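Local coordinates for protein glycosyl transferase (PDB 5U02) that is a glycosyl transferase of Staphylococcus aureus with a helical linker region and beta-rich C-terminal domains of the TarS family, assembled in three copies, at residues F144-H149 with T243-H248; H149-E154 with F196-E201; D168-L173 with T181-L186. All coordinates share one frame; numbering follows the deposited sequence.

In the fold
All six segments belong to the region of the first TarS C-terminal family domain, and all three contacts reach the same antiparallel sheet. Along the chain they are nested: contact 3, a hairpin of strands 168-175 and 181-190, sits inside the loop closed by contact 2, which sits inside that of contact 1. Contacts 1 and 2 have centres about 9 Å apart and share His-149, at the turn between strands 138-146 and 150-159. Contacts 2 and 3 have centres about 12 Å apart, and Phe-196 packs against the hairpin. Contacts 1 and 3, centres about 19 Å apart, do not touch. Contact 1 faces the following C-terminal domain, whereas contacts 2 and 3 also reach neighbouring subunits.

Contact 1: F144-H149 with T243-H248; sequences FKFDNH and TSALIH
The ring of Phe-146 meets the chain at 243-245 edge-on. Its CZ lies 3.4 Å from Thr-243 O, while CE2 approaches Ser-244 C at 3.7 Å, so the ring edge follows the peptide backbone. Two small apolar groups lie close to the ring as well, the methyl CG2 of Thr-243 near CZ and Ala-245 CB 3.9 Å from CD2. With CG in the crowded position between the backbone N and the carbonyl carbon (chi1 74°), the ring is directed toward residues 243-245. Further along, Ala-245 CB rests 3.5 Å from Asp-147 O, and CB of Asn-148 packs against the carbonyl of Leu-246.

No direct hydrogen bond links the two segments. A water instead donates to both Asn-148 O, at 2.6 Å, and Leu-246 O, at 2.5 Å, reconciling two acceptors that could not bond to each other. Behind this shell, Asp-147 forms an Asx turn: OD1 uses its anti lone pair to accept a hydrogen bond from His-149 N at 2.7 Å, and Lys-150 N also donates to it. The polar link between the segments therefore runs through one water bound to two carbonyls, whereas the buried Asn-148 amide is satisfied by later parts of the chain, ND2 by Tyr-353 and Thr-348 and OD1 by Glu-302 N.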
loop_
_atom_site.group_PDB
_atom_site.type_symbol
_atom_site.label_atom_id
_atom_site.label_comp_id
_atom_site.label_asym_id
_atom_site.label_seq_id
_atom_site.Cartn_x
_atom_site.Cartn_y
_atom_site.Cartn_z
ATOM N N PHE A 144 11.746 -14.066 -11.096
ATOM C CA PHE A 144 12.757 -13.401 -10.275
ATOM C C PHE A 144 13.805 -12.789 -11.195
ATOM O O PHE A 144 14.636 -13.516 -11.748
ATOM C CB PHE A 144 13.396 -14.380 -9.293
ATOM C CG PHE A 144 14.319 -13.726 -8.300
ATOM C CD1 PHE A 144 15.633 -13.442 -8.633
ATOM C CD2 PHE A 144 13.868 -13.394 -7.033
ATOM C CE1 PHE A 144 16.485 -12.832 -7.719
ATOM C CE2 PHE A 144 14.712 -12.782 -6.112
ATOM C CZ PHE A 144 16.022 -12.503 -6.452
ATOM N N LYS A 145 13.778 -11.462 -11.341
ATOM C CA LYS A 145 14.778 -10.717 -12.095
ATOM C C LYS A 145 15.388 -9.638 -11.207
ATOM O O LYS A 145 14.741 -9.140 -10.280
ATOM C CB LYS A 145 14.177 -10.055 -13.344
ATOM C CG LYS A 145 13.271 -10.952 -14.174
ATOM C CD LYS A 145 14.045 -12.044 -14.893
ATOM C CE LYS A 145 13.198 -12.660 -15.997
ATOM N NZ LYS A 145 13.834 -13.864 -16.604
ATOM N N PHE A 146 16.632 -9.263 -11.499
ATOM C CA PHE A 146 17.280 -8.235 -10.697
ATOM C C PHE A 146 18.448 -7.639 -11.465
ATOM O O PHE A 146 18.948 -8.219 -12.435
ATOM C CB PHE A 146 17.738 -8.782 -9.337
ATOM C CG PHE A 146 18.950 -9.674 -9.400
ATOM C CD1 PHE A 146 18.893 -10.914 -10.019
ATOM C CD2 PHE A 146 20.137 -9.291 -8.800
ATOM C CE1 PHE A 146 20.009 -11.743 -10.060
ATOM C CE2 PHE A 146 21.252 -10.114 -8.839
ATOM C CZ PHE A 146 21.185 -11.340 -9.472
ATOM N N ASP A 147 18.849 -6.450 -11.024
ATOM C CA ASP A 147 20.028 -5.756 -11.521
ATOM C C ASP A 147 20.537 -4.868 -10.388
ATOM O O ASP A 147 20.100 -4.998 -9.242
ATOM C CB ASP A 147 19.700 -4.981 -12.806
ATOM C CG ASP A 147 18.478 -4.088 -12.660
ATOM O OD1 ASP A 147 18.369 -3.373 -11.638
ATOM O OD2 ASP A 147 17.616 -4.103 -13.569
ATOM N N ASN A 148 21.457 -3.955 -10.708
ATOM C CA ASN A 148 22.010 -3.060 -9.693
ATOM C C ASN A 148 21.026 -1.983 -9.246
ATOM O O ASN A 148 21.382 -1.143 -8.410
ATOM C CB ASN A 148 23.285 -2.392 -10.212
ATOM C CG ASN A 148 23.020 -1.452 -11.367
ATOM O OD1 ASN A 148 22.454 -1.845 -12.384
ATOM N ND2 ASN A 148 23.407 -0.188 -11.204
ATOM N N HIS A 149 19.804 -1.991 -9.768
ATOM C CA HIS A 149 18.813 -0.960 -9.489
ATOM C C HIS A 149 17.591 -1.479 -8.745
ATOM O O HIS A 149 17.096 -0.800 -7.839
ATOM C CB HIS A 149 18.409 -0.276 -10.806
ATOM C CG HIS A 149 17.186 0.583 -10.711
ATOM N ND1 HIS A 149 15.983 0.252 -11.304
ATOM C CD2 HIS A 149 16.977 1.753 -10.057
ATOM C CE1 HIS A 149 15.098 1.198 -11.041
ATOM N NE2 HIS A 149 15.673 2.116 -10.283
ATOM N N THR A 243 25.388 -15.227 -9.515
ATOM C CA THR A 243 25.168 -13.952 -10.188
ATOM C C THR A 243 24.709 -12.901 -9.179
ATOM O O THR A 243 23.808 -13.154 -8.371
ATOM C CB THR A 243 24.129 -14.114 -11.304
ATOM O OG1 THR A 243 24.659 -14.956 -12.332
ATOM C CG2 THR A 243 23.763 -12.765 -11.909
ATOM N N SER A 244 25.331 -11.722 -9.223
ATOM C CA SER A 244 25.198 -10.722 -8.173
ATOM C C SER A 244 24.850 -9.359 -8.751
ATOM O O SER A 244 24.883 -9.134 -9.963
ATOM C CB SER A 244 26.494 -10.596 -7.354
ATOM O OG SER A 244 26.815 -11.809 -6.713
ATOM N N ALA A 245 24.536 -8.442 -7.842
ATOM C CA ALA A 245 24.297 -7.040 -8.145
ATOM C C ALA A 245 25.270 -6.188 -7.342
ATOM O O ALA A 245 25.502 -6.446 -6.155
ATOM C CB ALA A 245 22.857 -6.643 -7.809
ATOM N N LEU A 246 25.836 -5.172 -7.990
ATOM C CA LEU A 246 26.791 -4.285 -7.340
ATOM C C LEU A 246 26.052 -3.187 -6.584
ATOM O O LEU A 246 25.162 -2.532 -7.135
ATOM C CB LEU A 246 27.742 -3.673 -8.368
ATOM C CG LEU A 246 28.861 -2.776 -7.836
ATOM C CD1 LEU A 246 29.872 -3.582 -7.038
ATOM C CD2 LEU A 246 29.536 -2.042 -8.985
ATOM N N ILE A 247 26.435 -2.984 -5.327
ATOM C CA ILE A 247 25.840 -1.976 -4.459
ATOM C C ILE A 247 26.952 -1.074 -3.944
ATOM O O ILE A 247 28.040 -1.554 -3.609
ATOM C CB ILE A 247 25.064 -2.635 -3.296
ATOM C CG1 ILE A 247 23.768 -3.263 -3.821
ATOM C CG2 ILE A 247 24.788 -1.640 -2.171
ATOM C CD1 ILE A 247 22.992 -4.045 -2.787
ATOM N N HIS A 248 26.685 0.232 -3.903
ATOM C CA HIS A 248 27.644 1.234 -3.451
ATOM C C HIS A 248 27.068 1.954 -2.243
ATOM O O HIS A 248 25.958 2.495 -2.305
ATOM C CB HIS A 248 27.965 2.244 -4.556
ATOM C CG HIS A 248 29.088 3.180 -4.224
ATOM N ND1 HIS A 248 30.239 2.769 -3.588
ATOM C CD2 HIS A 248 29.247 4.504 -4.469
ATOM C CE1 HIS A 248 31.053 3.800 -3.444
ATOM N NE2 HIS A 248 30.475 4.864 -3.971
HETATM O O HOH W 1 23.425 -0.737 -6.781
#

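Contact 2: H149-E154 with F196-E201; sequences HKIVTE and FNIMLE
Ile-151 lies within this antiparallel pairing, in which the axes of strands 150-154 and 196-199 approach to 4.6 Å; His-149 and Leu-200 close its end, where strand passes into helix. Ile-151 and Ile-198 form a hydrogen-bonded pair: Ile-198 N donates to Ile-151 O at 2.7 Å, almost straight and in the carbonyl plane, and Ile-151 N donates back to Ile-198 O from above that carbonyl's plane. Their side chains run side by side, CB to CB 4.0 Å, each with CG1 anti to the carbonyl carbon. On the same face CD1 of Ile-151 meets CD2 of Leu-200 at 4.1 Å, the two side chains crossing at about a right angle.

Where the strand gives way to helix 200-203, the carbonyl of His-149 carries the ladder on. Its O accepts a hydrogen bond from Leu-200 N at 3.2 Å, with the donor above the carbonyl plane, and also one from a water, which in turn accepts one from Glu-201 N. Two donors therefore grip this one oxygen, and Leu-200 packs its CD1 near His-149 N. With CG anti to the backbone N, the imidazole of His-149 lies alongside Met-199, whose bent chain sets CE 3.5 Å from NE2; the sulfur approaches the ring obliquely.

The face carrying Lys-150 and Asn-197 looks to a second subunit: Lys-150 NZ forms a salt bridge with Glu-201 of the second subunit and Asn-197 ND2 a hydrogen bond with Asp-202 of that subunit. On the other face Ile-198 and Phe-196 touch strands 168-175 and 181-190, while strand 138-146 flanks strand 150-159, with Phe-146 against Ile-151.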
loop_
_atom_site.group_PDB
_atom_site.type_symbol
_atom_site.label_atom_id
_atom_site.label_comp_id
_atom_site.label_asym_id
_atom_site.label_seq_id
_atom_site.Cartn_x
_atom_site.Cartn_y
_atom_site.Cartn_z
ATOM N N HIS A 149 19.804 -1.991 -9.768
ATOM C CA HIS A 149 18.813 -0.960 -9.489
ATOM C C HIS A 149 17.591 -1.479 -8.745
ATOM O O HIS A 149 17.096 -0.800 -7.839
ATOM C CB HIS A 149 18.409 -0.276 -10.806
ATOM C CG HIS A 149 17.186 0.583 -10.711
ATOM N ND1 HIS A 149 15.983 0.252 -11.304
ATOM C CD2 HIS A 149 16.977 1.753 -10.057
ATOM C CE1 HIS A 149 15.098 1.198 -11.041
ATOM N NE2 HIS A 149 15.673 2.116 -10.283
ATOM N N LYS A 150 17.122 -2.685 -9.057
ATOM C CA LYS A 150 15.968 -3.229 -8.355
ATOM C C LYS A 150 15.915 -4.741 -8.517
ATOM O O LYS A 150 16.552 -5.321 -9.399
ATOM C CB LYS A 150 14.660 -2.612 -8.858
ATOM C CG LYS A 150 14.367 -2.916 -10.315
ATOM C CD LYS A 150 12.998 -2.396 -10.733
ATOM C CE LYS A 150 12.730 -2.704 -12.197
ATOM N NZ LYS A 150 11.387 -2.232 -12.622
ATOM N N ILE A 151 15.126 -5.364 -7.646
ATOM C CA ILE A 151 14.745 -6.765 -7.755
ATOM C C ILE A 151 13.261 -6.815 -8.083
ATOM O O ILE A 151 12.455 -6.131 -7.440
ATOM C CB ILE A 151 15.040 -7.531 -6.454
ATOM C CG1 ILE A 151 16.531 -7.486 -6.118
ATOM C CG2 ILE A 151 14.531 -8.968 -6.541
ATOM C CD1 ILE A 151 16.830 -7.880 -4.676
ATOM N N VAL A 152 12.898 -7.617 -9.079
ATOM C CA VAL A 152 11.504 -7.845 -9.440
ATOM C C VAL A 152 11.221 -9.328 -9.256
ATOM O O VAL A 152 11.831 -10.170 -9.930
ATOM C CB VAL A 152 11.202 -7.405 -10.880
ATOM C CG1 VAL A 152 9.716 -7.587 -11.201
ATOM C CG2 VAL A 152 11.633 -5.965 -11.089
ATOM N N THR A 153 10.310 -9.650 -8.341
ATOM C CA THR A 153 9.950 -11.036 -8.098
ATOM C C THR A 153 8.437 -11.178 -8.090
ATOM O O THR A 153 7.717 -10.309 -7.586
ATOM C CB THR A 153 10.556 -11.566 -6.780
ATOM O OG1 THR A 153 10.335 -12.975 -6.691
ATOM C CG2 THR A 153 9.937 -10.897 -5.579
ATOM N N GLU A 154 7.964 -12.275 -8.672
ATOM C CA GLU A 154 6.547 -12.592 -8.741
ATOM C C GLU A 154 6.295 -13.858 -7.937
ATOM O O GLU A 154 6.955 -14.878 -8.158
ATOM C CB GLU A 154 6.103 -12.777 -10.194
ATOM C CG GLU A 154 4.623 -13.034 -10.379
ATOM C CD GLU A 154 4.282 -13.366 -11.814
ATOM O OE1 GLU A 154 4.586 -14.500 -12.247
ATOM O OE2 GLU A 154 3.726 -12.487 -12.514
ATOM N N PHE A 196 6.500 -7.793 -6.758
ATOM C CA PHE A 196 7.155 -6.872 -5.840
ATOM C C PHE A 196 8.375 -6.272 -6.524
ATOM O O PHE A 196 9.241 -7.008 -7.013
ATOM C CB PHE A 196 7.558 -7.580 -4.543
ATOM C CG PHE A 196 6.397 -8.121 -3.755
ATOM C CD1 PHE A 196 5.854 -9.369 -4.043
ATOM C CD2 PHE A 196 5.834 -7.366 -2.739
ATOM C CE1 PHE A 196 4.778 -9.862 -3.313
ATOM C CE2 PHE A 196 4.764 -7.842 -2.011
ATOM C CZ PHE A 196 4.232 -9.092 -2.295
ATOM N N ASN A 197 8.429 -4.936 -6.575
ATOM C CA ASN A 197 9.617 -4.200 -6.995
ATOM C C ASN A 197 10.376 -3.796 -5.739
ATOM O O ASN A 197 9.896 -2.963 -4.964
ATOM C CB ASN A 197 9.250 -2.965 -7.817
ATOM C CG ASN A 197 8.487 -3.304 -9.083
ATOM O OD1 ASN A 197 8.718 -4.335 -9.707
ATOM N ND2 ASN A 197 7.566 -2.429 -9.467
ATOM N N ILE A 198 11.548 -4.391 -5.533
ATOM C CA ILE A 198 12.407 -4.085 -4.394
ATOM C C ILE A 198 13.493 -3.143 -4.895
ATOM O O ILE A 198 14.493 -3.580 -5.474
ATOM C CB ILE A 198 13.021 -5.345 -3.783
ATOM C CG1 ILE A 198 11.945 -6.349 -3.382
ATOM C CG2 ILE A 198 13.879 -4.985 -2.588
ATOM C CD1 ILE A 198 12.520 -7.713 -3.138
ATOM N N MET A 199 13.306 -1.850 -4.658
ATOM C CA MET A 199 14.267 -0.839 -5.079
ATOM C C MET A 199 15.463 -0.848 -4.131
ATOM O O MET A 199 15.308 -0.613 -2.928
ATOM C CB MET A 199 13.598 0.532 -5.100
ATOM C CG MET A 199 12.210 0.509 -5.708
ATOM S SD MET A 199 12.225 -0.182 -7.366
ATOM C CE MET A 199 13.058 1.127 -8.247
ATOM N N LEU A 200 16.656 -1.102 -4.673
ATOM C CA LEU A 200 17.841 -1.209 -3.827
ATOM C C LEU A 200 18.173 0.106 -3.134
ATOM O O LEU A 200 18.772 0.092 -2.052
ATOM C CB LEU A 200 19.035 -1.692 -4.648
ATOM C CG LEU A 200 18.798 -2.955 -5.473
ATOM C CD1 LEU A 200 20.006 -3.287 -6.303
ATOM C CD2 LEU A 200 18.453 -4.122 -4.587
ATOM N N GLU A 201 17.802 1.245 -3.727
ATOM C CA GLU A 201 17.953 2.517 -3.022
ATOM C C GLU A 201 17.098 2.552 -1.760
ATOM O O GLU A 201 17.462 3.217 -0.783
ATOM C CB GLU A 201 17.595 3.681 -3.951
ATOM C CG GLU A 201 17.724 5.073 -3.322
ATOM C CD GLU A 201 17.260 6.189 -4.255
ATOM O OE1 GLU A 201 17.015 5.912 -5.448
ATOM O OE2 GLU A 201 17.131 7.344 -3.794
HETATM O O HOH W 2 16.957 1.298 -6.535
#

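Contact 3: D168-L173 with T181-L186; sequences DVRLKL and TMYVPL
Val-169 begins the pairing at one remove: a water donates to its O and accepts a hydrogen bond from Leu-186 N, each 3.0 Å away, filling the place of a direct bond. Beside it, CG2 of Val-169 meets CD2 of Leu-186 at 4.1 Å.

Arg-170 makes the most distinctive contact. Its chain bends at chi3 (-71°), which lays the guanidinium flat on the ring of Tyr-183, the planes only 6° apart and the centres 4.0 Å from each other. NH2 stands over the middle of the ring and CZ lies nearer the CG and CD1 side, so the stack is also a cation-pi contact. Two salt bridges hold the group in this pose, NE with Glu-218 and NH2 with Glu-164 of the third subunit, so that the stack lies at an interface between copies.

Leu-171 faces the other side of the sheet and is a hydrogen-bonded partner of Val-184: Val-184 N donates to Leu-171 O at 2.8 Å, and Leu-171 N returns a bond to Val-184 O. This two-way ladder is that of a beta hairpin, strands 168-175 and 181-190, within a domain of the E-set clan, whose members have immunoglobulin-like beta folds. Leu-171 also packs against Phe-196 and Ile-198, which belong to strand 193-199.

Lys-172 turns back to the Arg-170 face, its chain extended from CG outward along the Tyr-183 ring. CG lies 3.6 Å from Tyr-183 CE1, and CE reaches the phenol oxygen, Tyr-183 OH, at 3.3 Å; beyond, NZ forms a salt bridge with Glu-227.

Leu-173 makes the next hydrogen-bonded pair, with Met-182: its N donates to Met-182 O at 2.7 Å and its O accepts from Met-182 N. Its CD1 touches both SD and CE of Met-182, whose chain bends at its last torsion.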
loop_
_atom_site.group_PDB
_atom_site.type_symbol
_atom_site.label_atom_id
_atom_site.label_comp_id
_atom_site.label_asym_id
_atom_site.label_seq_id
_atom_site.Cartn_x
_atom_site.Cartn_y
_atom_site.Cartn_z
ATOM N N ASP A 168 -4.225 -9.372 2.771
ATOM C CA ASP A 168 -3.111 -8.535 2.355
ATOM C C ASP A 168 -1.841 -9.371 2.309
ATOM O O ASP A 168 -1.701 -10.356 3.041
ATOM C CB ASP A 168 -2.911 -7.348 3.304
ATOM C CG ASP A 168 -4.138 -6.462 3.402
ATOM O OD1 ASP A 168 -4.985 -6.500 2.486
ATOM O OD2 ASP A 168 -4.250 -5.720 4.400
ATOM N N VAL A 169 -0.916 -8.976 1.437
ATOM C CA VAL A 169 0.362 -9.660 1.292
ATOM C C VAL A 169 1.475 -8.622 1.279
ATOM O O VAL A 169 1.312 -7.523 0.738
ATOM C CB VAL A 169 0.418 -10.542 0.022
ATOM C CG1 VAL A 169 -0.759 -11.512 -0.018
ATOM C CG2 VAL A 169 0.458 -9.700 -1.236
ATOM N N ARG A 170 2.597 -8.969 1.902
ATOM C CA ARG A 170 3.816 -8.181 1.840
ATOM C C ARG A 170 4.979 -9.135 1.636
ATOM O O ARG A 170 4.903 -10.310 2.003
ATOM C CB ARG A 170 4.056 -7.355 3.116
ATOM C CG ARG A 170 2.936 -6.410 3.486
ATOM C CD ARG A 170 3.391 -5.397 4.534
ATOM N NE ARG A 170 3.608 -5.987 5.854
ATOM C CZ ARG A 170 4.117 -5.317 6.886
ATOM N NH1 ARG A 170 4.462 -4.041 6.741
ATOM N NH2 ARG A 170 4.282 -5.914 8.062
ATOM N N LEU A 171 6.055 -8.627 1.047
ATOM C CA LEU A 171 7.286 -9.394 0.928
ATOM C C LEU A 171 8.156 -9.117 2.145
ATOM O O LEU A 171 8.394 -7.957 2.494
ATOM C CB LEU A 171 8.031 -9.040 -0.358
ATOM C CG LEU A 171 9.159 -10.004 -0.715
ATOM C CD1 LEU A 171 8.612 -11.410 -0.793
ATOM C CD2 LEU A 171 9.790 -9.622 -2.035
ATOM N N LYS A 172 8.624 -10.176 2.793
ATOM C CA LYS A 172 9.371 -10.054 4.035
ATOM C C LYS A 172 10.797 -10.542 3.839
ATOM O O LYS A 172 11.017 -11.668 3.382
ATOM C CB LYS A 172 8.696 -10.845 5.155
ATOM C CG LYS A 172 9.397 -10.754 6.493
ATOM C CD LYS A 172 8.640 -11.562 7.531
ATOM C CE LYS A 172 9.295 -11.497 8.887
ATOM N NZ LYS A 172 8.556 -12.356 9.836
ATOM N N LEU A 173 11.756 -9.689 4.184
ATOM C CA LEU A 173 13.151 -10.083 4.324
ATOM C C LEU A 173 13.429 -10.245 5.812
ATOM O O LEU A 173 13.200 -9.316 6.592
ATOM C CB LEU A 173 14.089 -9.046 3.702
ATOM C CG LEU A 173 13.870 -8.699 2.225
ATOM C CD1 LEU A 173 14.934 -7.729 1.715
ATOM C CD2 LEU A 173 13.831 -9.959 1.366
ATOM N N THR A 181 14.510 -7.066 9.986
ATOM C CA THR A 181 13.370 -7.370 9.143
ATOM C C THR A 181 13.199 -6.251 8.124
ATOM O O THR A 181 13.521 -5.093 8.398
ATOM C CB THR A 181 12.128 -7.564 10.028
ATOM O OG1 THR A 181 11.393 -8.720 9.608
ATOM C CG2 THR A 181 11.237 -6.334 10.021
ATOM N N MET A 182 12.735 -6.613 6.933
ATOM C CA MET A 182 12.357 -5.640 5.919
ATOM C C MET A 182 11.050 -6.093 5.296
ATOM O O MET A 182 10.868 -7.284 5.034
ATOM C CB MET A 182 13.426 -5.477 4.824
ATOM C CG MET A 182 14.716 -4.799 5.278
ATOM S SD MET A 182 15.785 -4.368 3.884
ATOM C CE MET A 182 17.178 -5.453 4.169
ATOM N N TYR A 183 10.140 -5.148 5.076
ATOM C CA TYR A 183 8.851 -5.421 4.454
ATOM C C TYR A 183 8.703 -4.549 3.218
ATOM O O TYR A 183 8.866 -3.327 3.296
ATOM C CB TYR A 183 7.698 -5.167 5.426
ATOM C CG TYR A 183 7.646 -6.142 6.580
ATOM C CD1 TYR A 183 7.064 -7.398 6.433
ATOM C CD2 TYR A 183 8.179 -5.809 7.818
ATOM C CE1 TYR A 183 7.015 -8.293 7.488
ATOM C CE2 TYR A 183 8.133 -6.693 8.878
ATOM C CZ TYR A 183 7.555 -7.934 8.710
ATOM O OH TYR A 183 7.518 -8.810 9.771
ATOM N N VAL A 184 8.395 -5.176 2.091
ATOM C CA VAL A 184 8.240 -4.504 0.804
ATOM C C VAL A 184 6.771 -4.577 0.406
ATOM O O VAL A 184 6.211 -5.678 0.328
ATOM C CB VAL A 184 9.128 -5.136 -0.277
ATOM C CG1 VAL A 184 9.023 -4.337 -1.564
ATOM C CG2 VAL A 184 10.564 -5.222 0.197
ATOM N N PRO A 185 6.115 -3.451 0.143
ATOM C CA PRO A 185 4.706 -3.487 -0.264
ATOM C C PRO A 185 4.527 -4.099 -1.647
ATOM O O PRO A 185 5.436 -4.134 -2.477
ATOM C CB PRO A 185 4.294 -2.011 -0.265
ATOM C CG PRO A 185 5.580 -1.245 -0.306
ATOM C CD PRO A 185 6.601 -2.084 0.376
ATOM N N LEU A 186 3.314 -4.581 -1.883
ATOM C CA LEU A 186 2.941 -5.105 -3.189
ATOM C C LEU A 186 2.947 -3.994 -4.235
ATOM O O LEU A 186 2.435 -2.899 -3.994
ATOM C CB LEU A 186 1.557 -5.747 -3.103
ATOM C CG LEU A 186 0.962 -6.399 -4.348
ATOM C CD1 LEU A 186 1.797 -7.577 -4.786
ATOM C CD2 LEU A 186 -0.468 -6.824 -4.071
HETATM O O HOH W 3 1.448 -4.492 0.502
#